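Sortase B (Clostridium perfringens, PDB 5YFK) is a sortase B, a cysteine transpeptidase whose family typically cleaves sorting signals and attaches proteins to the bacterial cell wall. Local coordinates at residues N50-Y55 / F84-S89; K60-N65 / N136-L141; N107-G112 / I167-S172; V155-A160 / G210-N215. The protein carries 1 engineered substitution. All blocks are in the same frame, centred on the assembly; numbering follows the deposited sequence.

Contact 1. Residues N50-Y55 / F84-S89; sequences NINPDY and FNKEKS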
loop_
_atom_site.group_PDB
_atom_site.type_symbol
_atom_site.label_atom_id
_atom_site.label_comp_id
_atom_site.label_asym_id
_atom_site.label_seq_id
_atom_site.Cartn_x
_atom_site.Cartn_y
_atom_site.Cartn_z
ATOM N N ASN A 50 -11.162 -10.944 -13.214
ATOM C CA ASN A 50 -12.357 -11.740 -13.444
ATOM C C ASN A 50 -12.955 -12.207 -12.129
ATOM O O ASN A 50 -14.162 -12.126 -11.930
ATOM C CB ASN A 50 -12.029 -12.937 -14.339
ATOM C CG ASN A 50 -13.269 -13.680 -14.800
ATOM O OD1 ASN A 50 -14.068 -13.161 -15.585
ATOM N ND2 ASN A 50 -13.424 -14.913 -14.331
ATOM N N ILE A 51 -12.103 -12.571 -11.178
ATOM C CA ILE A 51 -12.579 -12.892 -9.840
ATOM C C ILE A 51 -13.234 -11.676 -9.182
ATOM O O ILE A 51 -14.284 -11.791 -8.543
ATOM C CB ILE A 51 -11.442 -13.429 -8.947
ATOM C CG1 ILE A 51 -10.953 -14.782 -9.462
ATOM C CG2 ILE A 51 -11.934 -13.591 -7.517
ATOM C CD1 ILE A 51 -9.492 -15.068 -9.179
ATOM N N ASN A 52 -12.606 -10.511 -9.314
ATOM C CA ASN A 52 -13.155 -9.296 -8.727
ATOM C C ASN A 52 -12.783 -8.092 -9.570
ATOM O O ASN A 52 -11.647 -7.647 -9.556
ATOM C CB ASN A 52 -12.637 -9.117 -7.304
ATOM C CG ASN A 52 -13.270 -7.942 -6.579
ATOM O OD1 ASN A 52 -13.881 -7.049 -7.182
ATOM N ND2 ASN A 52 -13.096 -7.920 -5.265
ATOM N N PRO A 53 -13.769 -7.510 -10.248
ATOM C CA PRO A 53 -13.491 -6.404 -11.150
ATOM C C PRO A 53 -12.896 -5.172 -10.440
ATOM O O PRO A 53 -12.415 -4.237 -11.096
ATOM C CB PRO A 53 -14.870 -6.073 -11.733
ATOM C CG PRO A 53 -15.722 -7.280 -11.475
ATOM C CD PRO A 53 -15.201 -7.841 -10.185
ATOM N N ASP A 54 -12.964 -5.159 -9.116
ATOM C CA ASP A 54 -12.418 -4.051 -8.325
ATOM C C ASP A 54 -10.886 -4.143 -8.210
ATOM O O ASP A 54 -10.229 -3.210 -7.717
ATOM C CB ASP A 54 -13.040 -4.065 -6.928
ATOM C CG ASP A 54 -14.527 -3.735 -6.935
ATOM O OD1 ASP A 54 -14.988 -3.096 -7.908
ATOM O OD2 ASP A 54 -15.140 -3.854 -5.855
ATOM N N TYR A 55 -10.325 -5.250 -8.671
ATOM C CA TYR A 55 -8.874 -5.431 -8.688
ATOM C C TYR A 55 -8.167 -4.304 -9.440
ATOM O O TYR A 55 -8.604 -3.903 -10.524
ATOM C CB TYR A 55 -8.525 -6.764 -9.339
ATOM C CG TYR A 55 -7.034 -6.965 -9.495
ATOM C CD1 TYR A 55 -6.254 -7.318 -8.407
ATOM C CD2 TYR A 55 -6.403 -6.708 -10.700
ATOM C CE1 TYR A 55 -4.890 -7.475 -8.533
ATOM C CE2 TYR A 55 -5.048 -6.931 -10.861
ATOM C CZ TYR A 55 -4.291 -7.286 -9.759
ATOM O OH TYR A 55 -2.933 -7.419 -9.877
ATOM N N PHE A 84 -11.522 -10.685 -0.868
ATOM C CA PHE A 84 -11.326 -10.485 -2.297
ATOM C C PHE A 84 -12.503 -10.997 -3.128
ATOM O O PHE A 84 -12.709 -10.542 -4.259
ATOM C CB PHE A 84 -10.062 -11.185 -2.772
ATOM C CG PHE A 84 -9.644 -10.783 -4.148
ATOM C CD1 PHE A 84 -9.119 -9.521 -4.386
ATOM C CD2 PHE A 84 -9.795 -11.649 -5.211
ATOM C CE1 PHE A 84 -8.733 -9.148 -5.656
ATOM C CE2 PHE A 84 -9.412 -11.277 -6.490
ATOM C CZ PHE A 84 -8.879 -10.027 -6.714
ATOM N N ASN A 85 -13.177 -12.029 -2.616
ATOM C CA ASN A 85 -14.410 -12.556 -3.215
ATOM C C ASN A 85 -15.652 -11.754 -2.831
ATOM O O ASN A 85 -16.769 -12.159 -3.155
ATOM C CB ASN A 85 -14.633 -14.015 -2.788
ATOM C CG ASN A 85 -13.534 -14.937 -3.265
ATOM O OD1 ASN A 85 -12.880 -15.609 -2.466
ATOM N ND2 ASN A 85 -13.306 -14.959 -4.571
ATOM N N LYS A 86 -15.460 -10.703 -2.036
ATOM C CA LYS A 86 -16.543 -9.836 -1.582
ATOM C C LYS A 86 -17.416 -10.501 -0.523
ATOM O O LYS A 86 -18.487 -10.000 -0.187
ATOM C CB LYS A 86 -17.410 -9.380 -2.764
ATOM C CG LYS A 86 -16.636 -8.625 -3.826
ATOM C CD LYS A 86 -17.508 -7.646 -4.600
ATOM C CE LYS A 86 -16.919 -7.374 -5.967
ATOM N NZ LYS A 86 -17.829 -6.563 -6.814
ATOM N N GLU A 87 -16.908 -11.568 0.073
ATOM C CA GLU A 87 -17.572 -12.194 1.198
ATOM C C GLU A 87 -17.280 -11.401 2.461
ATOM O O GLU A 87 -16.219 -10.781 2.579
ATOM C CB GLU A 87 -17.097 -13.644 1.335
ATOM C CG GLU A 87 -17.399 -14.492 0.096
ATOM C CD GLU A 87 -16.451 -15.672 -0.090
ATOM O OE1 GLU A 87 -15.477 -15.805 0.686
ATOM O OE2 GLU A 87 -16.644 -16.440 -1.061
ATOM N N LYS A 88 -18.266 -11.338 3.350
ATOM C CA LYS A 88 -18.052 -10.886 4.723
ATOM C C LYS A 88 -16.736 -11.420 5.266
ATOM O O LYS A 88 -16.456 -12.618 5.188
ATOM C CB LYS A 88 -19.188 -11.365 5.629
ATOM C CG LYS A 88 -20.567 -10.832 5.260
ATOM C CD LYS A 88 -20.716 -9.351 5.575
ATOM C CE LYS A 88 -20.478 -9.054 7.049
ATOM N NZ LYS A 88 -21.404 -9.816 7.931
ATOM N N SER A 89 -15.953 -10.549 5.885
ATOM C CA SER A 89 -14.631 -10.945 6.338
ATOM C C SER A 89 -14.169 -9.997 7.411
ATOM O O SER A 89 -14.361 -8.784 7.307
ATOM C CB SER A 89 -13.645 -10.941 5.173
ATOM O OG SER A 89 -12.304 -11.000 5.640
HETATM O O HOH W 1 -15.327 -10.838 -5.745
#

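Contact 2. Residues K60-N65 / N136-L141; sequences KVEGTN and NKYVTL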
loop_
_atom_site.group_PDB
_atom_site.type_symbol
_atom_site.label_atom_id
_atom_site.label_comp_id
_atom_site.label_asym_id
_atom_site.label_seq_id
_atom_site.Cartn_x
_atom_site.Cartn_y
_atom_site.Cartn_z
ATOM N N LYS A 60 3.687 -5.992 -3.112
ATOM C CA LYS A 60 4.579 -6.793 -2.332
ATOM C C LYS A 60 5.571 -5.899 -1.617
ATOM O O LYS A 60 6.244 -5.074 -2.250
ATOM C CB LYS A 60 5.316 -7.795 -3.238
ATOM C CG LYS A 60 6.403 -8.611 -2.529
ATOM C CD LYS A 60 5.825 -9.541 -1.484
ATOM C CE LYS A 60 6.789 -9.807 -0.333
ATOM N NZ LYS A 60 6.062 -10.319 0.861
ATOM N N VAL A 61 5.771 -6.172 -0.335
ATOM C CA VAL A 61 6.694 -5.360 0.464
ATOM C C VAL A 61 7.863 -6.188 0.939
ATOM O O VAL A 61 7.711 -7.230 1.575
ATOM C CB VAL A 61 6.014 -4.643 1.641
ATOM C CG1 VAL A 61 7.044 -3.845 2.456
ATOM C CG2 VAL A 61 4.924 -3.708 1.126
ATOM N N GLU A 62 9.045 -5.729 0.551
ATOM C CA GLU A 62 10.274 -6.460 0.767
ATOM C C GLU A 62 10.433 -6.735 2.236
ATOM O O GLU A 62 10.153 -5.873 3.078
ATOM C CB GLU A 62 11.454 -5.605 0.270
ATOM C CG GLU A 62 12.825 -6.021 0.775
ATOM C CD GLU A 62 13.951 -5.124 0.238
ATOM O OE1 GLU A 62 13.792 -3.884 0.233
ATOM O OE2 GLU A 62 15.037 -5.652 -0.089
ATOM N N GLY A 63 10.779 -7.985 2.541
ATOM C CA GLY A 63 11.110 -8.411 3.891
ATOM C C GLY A 63 9.937 -8.687 4.810
ATOM O O GLY A 63 10.098 -8.746 6.025
ATOM N N THR A 64 8.733 -8.714 4.238
ATOM C CA THR A 64 7.497 -8.916 4.997
ATOM C C THR A 64 6.641 -9.970 4.310
ATOM O O THR A 64 6.994 -10.481 3.237
ATOM C CB THR A 64 6.629 -7.643 5.030
ATOM O OG1 THR A 64 6.067 -7.449 3.724
ATOM C CG2 THR A 64 7.450 -6.436 5.442
ATOM N N ASN A 65 5.549 -10.319 4.970
ATOM C CA ASN A 65 4.507 -11.156 4.378
ATOM C C ASN A 65 3.408 -10.371 3.686
ATOM O O ASN A 65 2.346 -10.918 3.398
ATOM C CB ASN A 65 3.887 -12.073 5.423
ATOM C CG ASN A 65 3.117 -11.323 6.493
ATOM O OD1 ASN A 65 3.249 -10.121 6.649
ATOM N ND2 ASN A 65 2.267 -12.044 7.207
ATOM N N ASN A 136 15.082 -2.737 4.722
ATOM C CA ASN A 136 13.964 -3.038 3.840
ATOM C C ASN A 136 13.375 -1.790 3.185
ATOM O O ASN A 136 12.700 -0.995 3.839
ATOM C CB ASN A 136 12.902 -3.784 4.620
ATOM C CG ASN A 136 13.432 -5.093 5.195
ATOM O OD1 ASN A 136 13.728 -6.033 4.464
ATOM N ND2 ASN A 136 13.698 -5.097 6.477
ATOM N N LYS A 137 13.863 -1.508 1.984
ATOM C CA LYS A 137 13.716 -0.191 1.374
ATOM C C LYS A 137 12.488 -0.138 0.436
ATOM O O LYS A 137 12.056 0.950 0.060
ATOM C CB LYS A 137 14.981 0.158 0.578
ATOM C CG LYS A 137 16.202 0.471 1.429
ATOM C CD LYS A 137 17.357 0.900 0.532
ATOM C CE LYS A 137 18.653 1.010 1.314
ATOM N NZ LYS A 137 19.766 1.426 0.418
ATOM N N TYR A 138 12.118 -1.272 -0.146
ATOM C CA TYR A 138 11.340 -1.250 -1.401
ATOM C C TYR A 138 9.963 -1.844 -1.276
ATOM O O TYR A 138 9.764 -2.861 -0.605
ATOM C CB TYR A 138 12.068 -1.965 -2.522
ATOM C CG TYR A 138 13.423 -1.393 -2.765
ATOM C CD1 TYR A 138 13.581 -0.075 -3.178
ATOM C CD2 TYR A 138 14.554 -2.148 -2.509
ATOM C CE1 TYR A 138 14.832 0.471 -3.339
ATOM C CE2 TYR A 138 15.812 -1.579 -2.593
ATOM C CZ TYR A 138 15.943 -0.297 -3.065
ATOM O OH TYR A 138 17.196 0.254 -3.147
ATOM N N VAL A 139 9.027 -1.176 -1.944
ATOM C CA VAL A 139 7.681 -1.696 -2.211
ATOM C C VAL A 139 7.535 -1.870 -3.730
ATOM O O VAL A 139 7.879 -0.987 -4.531
ATOM C CB VAL A 139 6.603 -0.732 -1.685
ATOM C CG1 VAL A 139 5.196 -1.266 -1.890
ATOM C CG2 VAL A 139 6.830 -0.411 -0.232
ATOM N N THR A 140 7.151 -3.065 -4.127
ATOM C CA THR A 140 6.896 -3.369 -5.528
ATOM C C THR A 140 5.398 -3.419 -5.848
ATOM O O THR A 140 4.628 -4.013 -5.104
ATOM C CB THR A 140 7.554 -4.716 -5.880
ATOM O OG1 THR A 140 8.878 -4.736 -5.337
ATOM C CG2 THR A 140 7.656 -4.887 -7.393
ATOM N N LEU A 141 4.985 -2.716 -6.897
ATOM C CA LEU A 141 3.621 -2.872 -7.438
ATOM C C LEU A 141 3.649 -3.542 -8.794
ATOM O O LEU A 141 4.575 -3.350 -9.559
ATOM C CB LEU A 141 2.916 -1.519 -7.577
ATOM C CG LEU A 141 2.870 -0.648 -6.328
ATOM C CD1 LEU A 141 2.107 0.640 -6.582
ATOM C CD2 LEU A 141 2.328 -1.424 -5.124
HETATM O O HOH W 2 9.501 -5.046 -2.666
#

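Contact 3. Residues N107-G112 / I167-S172; sequences NIVVYG and IKTKFS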
loop_
_atom_site.group_PDB
_atom_site.type_symbol
_atom_site.label_atom_id
_atom_site.label_comp_id
_atom_site.label_asym_id
_atom_site.label_seq_id
_atom_site.Cartn_x
_atom_site.Cartn_y
_atom_site.Cartn_z
ATOM N N ASN A 107 -0.166 10.715 -5.506
ATOM C CA ASN A 107 -0.081 9.886 -4.275
ATOM C C ASN A 107 -1.108 8.779 -4.363
ATOM O O ASN A 107 -2.301 9.050 -4.389
ATOM C CB ASN A 107 -0.349 10.726 -3.040
ATOM C CG ASN A 107 -0.119 9.974 -1.739
ATOM O OD1 ASN A 107 0.475 8.876 -1.711
ATOM N ND2 ASN A 107 -0.556 10.581 -0.642
ATOM N N ILE A 108 -0.626 7.551 -4.431
ATOM C CA ILE A 108 -1.485 6.374 -4.405
ATOM C C ILE A 108 -1.595 5.949 -2.940
ATOM O O ILE A 108 -0.593 5.656 -2.286
ATOM C CB ILE A 108 -0.884 5.253 -5.250
ATOM C CG1 ILE A 108 -0.674 5.747 -6.691
ATOM C CG2 ILE A 108 -1.778 4.005 -5.187
ATOM C CD1 ILE A 108 0.272 4.903 -7.519
ATOM N N VAL A 109 -2.820 5.892 -2.442
ATOM C CA VAL A 109 -3.008 5.653 -1.020
ATOM C C VAL A 109 -3.682 4.334 -0.800
ATOM O O VAL A 109 -4.760 4.074 -1.350
ATOM C CB VAL A 109 -3.844 6.775 -0.374
ATOM C CG1 VAL A 109 -4.170 6.448 1.075
ATOM C CG2 VAL A 109 -3.098 8.089 -0.475
ATOM N N VAL A 110 -3.036 3.481 -0.002
ATOM C CA VAL A 110 -3.481 2.117 0.154
ATOM C C VAL A 110 -3.648 1.807 1.645
ATOM O O VAL A 110 -2.772 2.146 2.454
ATOM C CB VAL A 110 -2.474 1.133 -0.500
ATOM C CG1 VAL A 110 -2.898 -0.309 -0.333
ATOM C CG2 VAL A 110 -2.281 1.473 -1.967
ATOM N N TYR A 111 -4.730 1.093 1.962
ATOM C CA TYR A 111 -5.118 0.751 3.335
ATOM C C TYR A 111 -5.148 -0.749 3.519
ATOM O O TYR A 111 -5.485 -1.524 2.594
ATOM C CB TYR A 111 -6.511 1.287 3.661
ATOM C CG TYR A 111 -6.707 2.757 3.475
ATOM C CD1 TYR A 111 -7.041 3.282 2.235
ATOM C CD2 TYR A 111 -6.545 3.636 4.539
ATOM C CE1 TYR A 111 -7.241 4.640 2.077
ATOM C CE2 TYR A 111 -6.568 5.005 4.343
ATOM C CZ TYR A 111 -6.986 5.484 3.126
ATOM O OH TYR A 111 -7.142 6.819 2.950
ATOM N N GLY A 112 -4.916 -1.164 4.751
ATOM C CA GLY A 112 -5.225 -2.525 5.176
ATOM C C GLY A 112 -5.248 -2.654 6.678
ATOM O O GLY A 112 -4.679 -1.831 7.380
ATOM N N ILE A 167 -3.925 13.390 4.822
ATOM C CA ILE A 167 -3.558 12.579 3.633
ATOM C C ILE A 167 -4.348 13.099 2.412
ATOM O O ILE A 167 -5.568 13.307 2.493
ATOM C CB ILE A 167 -3.830 11.076 3.842
ATOM C CG1 ILE A 167 -2.881 10.495 4.910
ATOM C CG2 ILE A 167 -3.676 10.301 2.532
ATOM C CD1 ILE A 167 -1.410 10.661 4.584
ATOM N N LYS A 168 -3.638 13.343 1.313
ATOM C CA LYS A 168 -4.214 13.914 0.093
ATOM C C LYS A 168 -3.774 13.061 -1.103
ATOM O O LYS A 168 -2.620 12.603 -1.141
ATOM C CB LYS A 168 -3.682 15.333 -0.134
ATOM C CG LYS A 168 -4.076 16.361 0.920
ATOM C CD LYS A 168 -3.202 17.603 0.806
ATOM C CE LYS A 168 -3.535 18.427 -0.441
ATOM N NZ LYS A 168 -2.704 19.667 -0.560
ATOM N N THR A 169 -4.675 12.901 -2.080
ATOM C CA THR A 169 -4.371 12.265 -3.372
ATOM C C THR A 169 -4.323 13.271 -4.538
ATOM O O THR A 169 -3.743 12.993 -5.584
ATOM C CB THR A 169 -5.417 11.196 -3.721
ATOM O OG1 THR A 169 -6.732 11.774 -3.708
ATOM C CG2 THR A 169 -5.395 10.031 -2.689
ATOM N N LYS A 170 -4.802 14.475 -4.282
ATOM C CA LYS A 170 -5.048 15.466 -5.305
ATOM C C LYS A 170 -4.296 16.698 -4.871
ATOM O O LYS A 170 -4.403 17.089 -3.720
ATOM C CB LYS A 170 -6.541 15.819 -5.375
ATOM C CG LYS A 170 -7.449 14.667 -5.777
ATOM C CD LYS A 170 -7.122 14.188 -7.186
ATOM C CE LYS A 170 -8.176 13.233 -7.741
ATOM N NZ LYS A 170 -8.095 11.877 -7.130
ATOM N N PHE A 171 -3.586 17.337 -5.804
ATOM C CA PHE A 171 -2.883 18.583 -5.498
ATOM C C PHE A 171 -3.241 19.749 -6.437
ATOM O O PHE A 171 -3.395 19.560 -7.637
ATOM C CB PHE A 171 -1.384 18.331 -5.489
ATOM C CG PHE A 171 -0.963 17.318 -4.461
ATOM C CD1 PHE A 171 -0.834 17.687 -3.145
ATOM C CD2 PHE A 171 -0.961 15.960 -4.774
ATOM C CE1 PHE A 171 -0.590 16.738 -2.166
ATOM C CE2 PHE A 171 -0.741 15.002 -3.803
ATOM C CZ PHE A 171 -0.608 15.389 -2.485
ATOM N N SER A 172 -3.375 20.953 -5.879
ATOM C CA SER A 172 -3.682 22.130 -6.700
ATOM C C SER A 172 -2.588 22.310 -7.746
ATOM O O SER A 172 -2.814 22.089 -8.934
ATOM C CB SER A 172 -3.790 23.384 -5.827
ATOM O OG SER A 172 -4.946 23.339 -5.002
#

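Contact 4. Residues V155-A160 / G210-N215; sequences VYQENA and GYDFVN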
loop_
_atom_site.group_PDB
_atom_site.type_symbol
_atom_site.label_atom_id
_atom_site.label_comp_id
_atom_site.label_asym_id
_atom_site.label_seq_id
_atom_site.Cartn_x
_atom_site.Cartn_y
_atom_site.Cartn_z
ATOM N N VAL A 155 8.379 6.908 7.680
ATOM C CA VAL A 155 7.531 6.064 8.500
ATOM C C VAL A 155 7.134 6.853 9.754
ATOM O O VAL A 155 7.931 7.610 10.296
ATOM C CB VAL A 155 8.228 4.747 8.956
ATOM C CG1 VAL A 155 9.519 5.042 9.731
ATOM C CG2 VAL A 155 7.296 3.926 9.821
ATOM N N TYR A 156 5.851 6.831 10.072
ATOM C CA TYR A 156 5.344 7.529 11.254
ATOM C C TYR A 156 4.037 6.966 11.783
ATOM O O TYR A 156 3.334 6.218 11.094
ATOM C CB TYR A 156 5.240 9.051 10.998
ATOM C CG TYR A 156 4.274 9.475 9.913
ATOM C CD1 TYR A 156 4.682 9.551 8.574
ATOM C CD2 TYR A 156 2.947 9.778 10.213
ATOM C CE1 TYR A 156 3.807 9.924 7.579
ATOM C CE2 TYR A 156 2.084 10.249 9.238
ATOM C CZ TYR A 156 2.493 10.252 7.919
ATOM O OH TYR A 156 1.622 10.639 6.931
ATOM N N GLN A 157 3.648 7.393 12.985
ATOM C CA GLN A 157 2.309 7.076 13.434
ATOM C C GLN A 157 1.691 8.286 14.090
ATOM O O GLN A 157 2.392 9.178 14.598
ATOM C CB GLN A 157 2.268 5.846 14.352
ATOM C CG GLN A 157 3.224 5.860 15.521
ATOM C CD GLN A 157 3.146 4.589 16.377
ATOM O OE1 GLN A 157 2.660 3.541 15.942
ATOM N NE2 GLN A 157 3.487 4.732 17.631
ATOM N N GLU A 158 0.384 8.364 14.009
ATOM C CA GLU A 158 -0.306 9.463 14.657
ATOM C C GLU A 158 -1.750 9.129 14.798
ATOM O O GLU A 158 -2.204 8.093 14.360
ATOM C CB GLU A 158 -0.143 10.770 13.856
ATOM C CG GLU A 158 -0.629 10.690 12.420
ATOM C CD GLU A 158 -0.435 12.000 11.642
ATOM O OE1 GLU A 158 -1.408 12.507 11.051
ATOM O OE2 GLU A 158 0.655 12.599 11.717
ATOM N N ASN A 159 -2.473 10.045 15.414
ATOM C CA ASN A 159 -3.876 9.867 15.664
ATOM C C ASN A 159 -4.681 9.760 14.351
ATOM O O ASN A 159 -4.470 10.542 13.430
ATOM C CB ASN A 159 -4.352 11.074 16.460
ATOM C CG ASN A 159 -5.839 11.116 16.582
ATOM O OD1 ASN A 159 -6.516 11.682 15.722
ATOM N ND2 ASN A 159 -6.363 10.476 17.603
ATOM N N ALA A 160 -5.700 8.913 14.332
ATOM C CA ALA A 160 -6.417 8.651 13.088
ATOM C C ALA A 160 -7.141 9.884 12.542
ATOM O O ALA A 160 -7.236 10.078 11.334
ATOM C CB ALA A 160 -7.379 7.503 13.260
ATOM N N GLY A 210 -2.486 1.037 14.396
ATOM C CA GLY A 210 -1.541 0.557 15.382
ATOM C C GLY A 210 -2.140 0.543 16.777
ATOM O O GLY A 210 -3.291 0.948 16.981
ATOM N N TYR A 211 -1.447 -0.117 17.688
ATOM C CA TYR A 211 -1.978 -0.301 19.032
ATOM C C TYR A 211 -1.109 0.270 20.137
ATOM O O TYR A 211 -1.430 0.121 21.317
ATOM C CB TYR A 211 -2.219 -1.773 19.260
ATOM C CG TYR A 211 -3.216 -2.318 18.302
ATOM C CD1 TYR A 211 -4.570 -2.091 18.493
ATOM C CD2 TYR A 211 -2.812 -2.923 17.116
ATOM C CE1 TYR A 211 -5.507 -2.505 17.564
ATOM C CE2 TYR A 211 -3.742 -3.258 16.141
ATOM C CZ TYR A 211 -5.090 -3.121 16.404
ATOM O OH TYR A 211 -6.033 -3.588 15.505
ATOM N N ASP A 212 -0.150 1.106 19.770
ATOM C CA ASP A 212 0.635 1.821 20.774
ATOM C C ASP A 212 -0.225 2.777 21.626
ATOM O O ASP A 212 0.149 3.125 22.741
ATOM C CB ASP A 212 1.747 2.623 20.114
ATOM C CG ASP A 212 2.955 1.800 19.820
ATOM O OD1 ASP A 212 2.964 0.624 20.205
ATOM O OD2 ASP A 212 3.856 2.303 19.118
ATOM N N PHE A 213 -1.225 3.376 20.991
ATOM C CA PHE A 213 -2.143 4.292 21.645
ATOM C C PHE A 213 -3.470 4.176 20.918
ATOM O O PHE A 213 -3.522 3.664 19.796
ATOM C CB PHE A 213 -1.617 5.738 21.633
ATOM C CG PHE A 213 -1.230 6.262 20.259
ATOM C CD1 PHE A 213 0.102 6.251 19.848
ATOM C CD2 PHE A 213 -2.156 6.929 19.469
ATOM C CE1 PHE A 213 0.467 6.792 18.613
ATOM C CE2 PHE A 213 -1.785 7.512 18.253
ATOM C CZ PHE A 213 -0.488 7.369 17.792
ATOM N N VAL A 214 -4.563 4.542 21.580
ATOM C CA VAL A 214 -5.868 4.363 20.960
ATOM C C VAL A 214 -6.028 5.204 19.683
ATOM O O VAL A 214 -5.469 6.303 19.563
ATOM C CB VAL A 214 -7.027 4.630 21.957
ATOM C CG1 VAL A 214 -7.011 6.054 22.452
ATOM C CG2 VAL A 214 -8.363 4.308 21.310
ATOM N N ASN A 215 -6.630 4.589 18.670
ATOM C CA ASN A 215 -6.758 5.191 17.339
ATOM C C ASN A 215 -5.424 5.551 16.665
ATOM O O ASN A 215 -5.361 6.483 15.854
ATOM C CB ASN A 215 -7.647 6.437 17.415
ATOM C CG ASN A 215 -9.060 6.122 17.875
ATOM O OD1 ASN A 215 -9.610 5.097 17.531
ATOM N ND2 ASN A 215 -9.588 6.945 18.756
HETATM O O HOH W 3 1.260 1.547 17.305
#

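Contact 1. Residues N50-Y55 / F84-S89
Where helix 35-51 ends and the chain turns into strand 55-61, an Asx turn inside a type I beta turn (Asn-52 to Tyr-55) meets the loop joining strands 67-72 and 94-96 of the sortase fold. Ile-51 holds CG2 anti to its backbone N, and this methyl touches Phe-84 CE2 at 3.6 Å while also meeting Asn-85 ND2. Ile-51 O accepts a hydrogen bond from a water that also donates to Phe-84 O, so one solvent molecule links the two backbones. Asn-52, with CG anti to the backbone N (chi1 -174°), splits its amide between two tasks. Asn-52 OD1 accepts from Asp-54 N at 2.9 Å, which closes the Asx turn; its ND2 donates to Phe-84 O at 2.8 Å, from above the carbonyl plane, and also bonds Tyr-79 OH. Asn-52 CB sits over one face of the Phe-84 ring, 4.1 Å from the centroid and 18° off the normal, a CH-pi contact. Asp-54 OD2 bonds Tyr-79 OH, and its salt bridge to Lys-86 NZ is long, 3.9 Å. Tyr-55 has its OH bonded to Glu-45; Tyr-55 CD1 lies at the edge of the Phe-84 ring, near its plane, 4.1 Å from Phe-84 CE1.

Contact 2. Residues K60-N65 / N136-L141
Strands 55-61 and 138-143 are the two end strands of the eight-stranded sheet, and their antiparallel pairing here closes it into the sortase beta-barrel. The evidence is the backbone register: Lys-60 and Thr-140 form a hydrogen-bonded pair, with Lys-60 N to Thr-140 O at 3.0 Å and Thr-140 N to Lys-60 O at 2.9 Å, whereas Val-61 and Val-139 form the adjoining non-hydrogen-bonded pair. The two valines lie side by side on one face, CG2 of Val-61 at 3.9 Å from CG1 of Val-139, within a buried apolar layer that includes Ile-59, Leu-204 and Phe-127. One more backbone bond, from Glu-62 N to Tyr-138 O, runs nearly along the C=O axis before the chain leaves the sheet in a type II turn from Val-61 to Thr-64. Within that turn Val-61 O accepts from both Thr-64 N and Thr-64 OG1. Lys-60 NZ, from the residue before it, bonds Thr-64 O at 2.6 Å and also Ile-66 O. Glu-62 takes over where strand pairing stops. Its chain is extended (chi2 180°) and runs alongside Tyr-138, with carboxylate and ring planes 26° apart. Glu-62 OE1 is gripped twice: Tyr-138 N meets its anti lone pair at 3.1 Å, and Lys-137 N reaches it at 3.0 Å from above the carboxylate plane.

Contact 3. Residues N107-G112 / I167-S172
Val-109 points from its strand toward the opposing loop, and its CG2, anti to the carbonyl carbon, is the methyl met by two others. Ile-167 crosses it obliquely and brings CG2 to 3.8 Å from Val-109 CG2; Thr-169 crosses at about a right angle, its CG2 lying 3.7 Å from the same valine atom. The loop 167-172 lies between helices 160-166 and 174-186, within the long helix-bearing connection from strand 146-159 to strand 203-210 that marks sortase B, and packs here on the barrel strand 107-111. Asn-107 supplies the polar link. With CG anti to the backbone N (chi1 -173°), Asn-107 ND2 donates to Lys-168 O at 2.9 Å. The acceptor lies in the amide plane, ND2 comes from above the Lys-168 carbonyl plane and the N-H...O angle is 153°, while OD1 is bonded to Thr-205 OG1 of the neighbouring strand, so both ends of this buried amide have partners. Asn-107 CB lies at the edge of the Phe-171 ring, near its plane, 4.4 Å from Phe-171 CE2.

Contact 4. Residues V155-A160 / G210-N215
Gln-157 reaches the loop between strands 203-210 and 216-225 directly with NE2 and through a water with OE1; in sortases that loop follows the catalytic cysteine position (predicted here, Ser-209, an engineered residue) and precedes the catalytic arginine (predicted here, Arg-217). Gln-157 NE2 donates at 2.9 Å to the anti lone pair of Asp-212 OD2, with an N-H...O angle of 154°, and amide and carboxylate planes stand 84° apart. Gln-157 OE1 accepts from a water at 2.8 Å; the same water accepts from Asp-212 N at 2.9 Å, tying side chain to loop backbone. Lys-128 NZ completes the group, in a salt bridge with Asp-212 OD2 and a hydrogen bond to Gln-157 OE1, which would probably offset the aspartate charge. Ala-160 N finds Asn-215 O at 2.9 Å, a weak bond bent to 127°. The Phe-213 side chain contributes packing: its ring edge meets the backbone, Phe-213 CZ at 3.7 Å from Glu-158 C. Glu-158 itself pairs with Lys-187, and Asn-159 OD1 caps Asp-162 N. The contact thus lies at the surface where strand 146-159 passes into helix 160-166, strand 216-225 running alongside, with Ala-160 touching Arg-217.

None of the four is wholly buried, but depth differs: contacts 2 and 3 lie about 10 Å from the chain centre and on opposite sides of it, contacts 1 and 4 about 17 Å out. Contacts 2, 3 and 4 reach the one sheet, contact 2 by strand-to-strand backbone bonds, contacts 3 and 4 by setting a loop against one of its strands. Contact 1 joins the helix before the first strand to a loop through amide, ring and water. Only contacts 3 and 4 touch: Ile-167 CD1 meets Tyr-156 OH at 3.8 Å. Contact 3 joins methyl packing with one buried amide bond; contact 4, at the surface beside the predicted catalytic residues, combines amide, carboxylate and water with an exposed Phe-213 ring edge.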